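Local coordinates for protein dipeptide Epimerase (Enterococcus faecalis V583, PDB 3JVA) that belongs to the mandelate racemase/muconate lactonizing enzyme family of the enolase superfamily and carries a magnesium ion in its barrel domain, at residues B[241-246]-B[250-255]. Sequence-based numbering, arbitrary orientation.
Sequences ESCFDA and LELVKK
The backbone N of L250 donates a hydrogen bond to A246 O at 2.9 Å, with an N-H...O angle of 158°. This is the i to i+4 bond of the first turn of helix 246-255. The CB of L250 also lies 3.6 Å from A246 O. Further along the helix, L252 reaches back to the loop that leads into it. Its CG is anti to the carbonyl carbon (chi1 -74°), and the branch tip CD1 of L252 meets C243 CB at 3.6 Å. L252 CD1 also lies 3.9 Å from S242 O, while L252 CD2 stays 4.4 Å from S242 CB. CD1 makes the close contacts, and CD2 only a loose one. The segments are the loop and helix of one beta-alpha unit of the TIM-type barrel domain; the loop follows strand 236-239, and D240, just after that strand, is a magnesium ligand. S242 OG is hydrogen-bonded outside the two segments, to R220 O and Q216 NE2. D245 is the N-cap, its OD1 taking the backbone N of D248. L223 of helix 223-232 and I261 of strand 260-263 also touch L252, and L250 packs on L250 of a second subunit.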
loop_
_atom_site.group_PDB
_atom_site.type_symbol
_atom_site.label_atom_id
_atom_site.label_comp_id
_atom_site.label_asym_id
_atom_site.label_seq_id
_atom_site.Cartn_x
_atom_site.Cartn_y
_atom_site.Cartn_z
ATOM N N GLU B 241 -20.455 5.254 18.594
ATOM C CA GLU B 241 -19.689 4.364 19.458
ATOM C C GLU B 241 -18.266 4.087 18.955
ATOM O O GLU B 241 -17.385 3.766 19.755
ATOM C CB GLU B 241 -20.440 3.036 19.667
ATOM C CG GLU B 241 -21.658 3.099 20.611
ATOM C CD GLU B 241 -22.862 3.844 20.037
ATOM O OE1 GLU B 241 -22.939 4.026 18.801
ATOM O OE2 GLU B 241 -23.751 4.234 20.829
ATOM N N SER B 242 -18.032 4.213 17.647
ATOM C CA SER B 242 -16.692 3.982 17.099
ATOM C C SER B 242 -15.747 5.115 17.488
ATOM O O SER B 242 -14.533 5.003 17.312
ATOM C CB SER B 242 -16.723 3.859 15.567
ATOM O OG SER B 242 -17.230 2.597 15.158
ATOM N N CYS B 243 -16.301 6.209 18.007
ATOM C CA CYS B 243 -15.470 7.335 18.428
ATOM C C CYS B 243 -15.722 7.751 19.869
ATOM O O CYS B 243 -16.756 8.349 20.179
ATOM C CB CYS B 243 -15.680 8.552 17.525
ATOM S SG CYS B 243 -14.677 9.992 18.046
ATOM N N PHE B 244 -14.773 7.424 20.743
ATOM C CA PHE B 244 -14.849 7.790 22.150
ATOM C C PHE B 244 -13.947 9.000 22.374
ATOM O O PHE B 244 -14.400 10.032 22.865
ATOM C CB PHE B 244 -14.374 6.640 23.047
ATOM C CG PHE B 244 -15.464 5.682 23.443
ATOM C CD1 PHE B 244 -16.330 5.159 22.493
ATOM C CD2 PHE B 244 -15.615 5.295 24.767
ATOM C CE1 PHE B 244 -17.329 4.262 22.855
ATOM C CE2 PHE B 244 -16.614 4.396 25.139
ATOM C CZ PHE B 244 -17.473 3.880 24.175
ATOM N N ASP B 245 -12.680 8.875 21.976
ATOM C CA ASP B 245 -11.701 9.952 22.164
ATOM C C ASP B 245 -10.987 10.464 20.909
ATOM O O ASP B 245 -11.258 10.033 19.789
ATOM C CB ASP B 245 -10.644 9.517 23.189
ATOM C CG ASP B 245 -9.900 8.257 22.769
ATOM O OD1 ASP B 245 -9.740 8.034 21.553
ATOM O OD2 ASP B 245 -9.464 7.496 23.662
ATOM N N ALA B 246 -10.057 11.398 21.117
ATOM C CA ALA B 246 -9.308 11.997 20.021
ATOM C C ALA B 246 -8.534 10.973 19.209
ATOM O O ALA B 246 -8.401 11.107 17.991
ATOM C CB ALA B 246 -8.347 13.063 20.563
ATOM N N LEU B 250 -8.811 10.390 15.194
ATOM C CA LEU B 250 -7.665 10.407 14.293
ATOM C C LEU B 250 -7.667 9.187 13.374
ATOM O O LEU B 250 -7.436 9.305 12.170
ATOM C CB LEU B 250 -6.365 10.453 15.103
ATOM C CG LEU B 250 -5.058 10.478 14.308
ATOM C CD1 LEU B 250 -5.091 11.598 13.271
ATOM C CD2 LEU B 250 -3.892 10.663 15.277
ATOM N N GLU B 251 -7.938 8.017 13.947
ATOM C CA GLU B 251 -7.975 6.783 13.174
ATOM C C GLU B 251 -9.118 6.823 12.167
ATOM O O GLU B 251 -8.943 6.434 11.012
ATOM C CB GLU B 251 -8.137 5.585 14.111
ATOM C CG GLU B 251 -8.109 4.230 13.423
ATOM C CD GLU B 251 -6.833 4.000 12.629
ATOM O OE1 GLU B 251 -5.750 4.407 13.105
ATOM O OE2 GLU B 251 -6.914 3.398 11.535
ATOM N N LEU B 252 -10.279 7.314 12.602
ATOM C CA LEU B 252 -11.454 7.401 11.737
ATOM C C LEU B 252 -11.245 8.315 10.530
ATOM O O LEU B 252 -11.607 7.952 9.410
ATOM C CB LEU B 252 -12.678 7.873 12.536
ATOM C CG LEU B 252 -13.300 6.839 13.481
ATOM C CD1 LEU B 252 -14.331 7.501 14.378
ATOM C CD2 LEU B 252 -13.944 5.721 12.657
ATOM N N VAL B 253 -10.663 9.492 10.741
ATOM C CA VAL B 253 -10.443 10.397 9.618
ATOM C C VAL B 253 -9.289 9.908 8.750
ATOM O O VAL B 253 -9.281 10.145 7.543
ATOM C CB VAL B 253 -10.155 11.849 10.076
ATOM C CG1 VAL B 253 -11.301 12.358 10.932
ATOM C CG2 VAL B 253 -8.836 11.918 10.822
ATOM N N LYS B 254 -8.322 9.226 9.362
ATOM C CA LYS B 254 -7.176 8.686 8.633
ATOM C C LYS B 254 -7.658 7.711 7.566
ATOM O O LYS B 254 -7.261 7.794 6.403
ATOM C CB LYS B 254 -6.229 7.932 9.570
ATOM C CG LYS B 254 -5.291 8.792 10.400
ATOM C CD LYS B 254 -4.320 7.910 11.182
ATOM C CE LYS B 254 -3.294 8.734 11.947
ATOM N NZ LYS B 254 -2.304 7.877 12.667
ATOM N N LYS B 255 -8.510 6.779 7.978
ATOM C CA LYS B 255 -9.044 5.772 7.071
ATOM C C LYS B 255 -10.239 6.263 6.258
ATOM O O LYS B 255 -10.690 5.574 5.342
ATOM C CB LYS B 255 -9.456 4.520 7.852
ATOM C CG LYS B 255 -8.339 3.892 8.676
ATOM C CD LYS B 255 -8.785 2.589 9.334
ATOM C CE LYS B 255 -8.866 1.423 8.342
ATOM N NZ LYS B 255 -9.914 1.577 7.285
#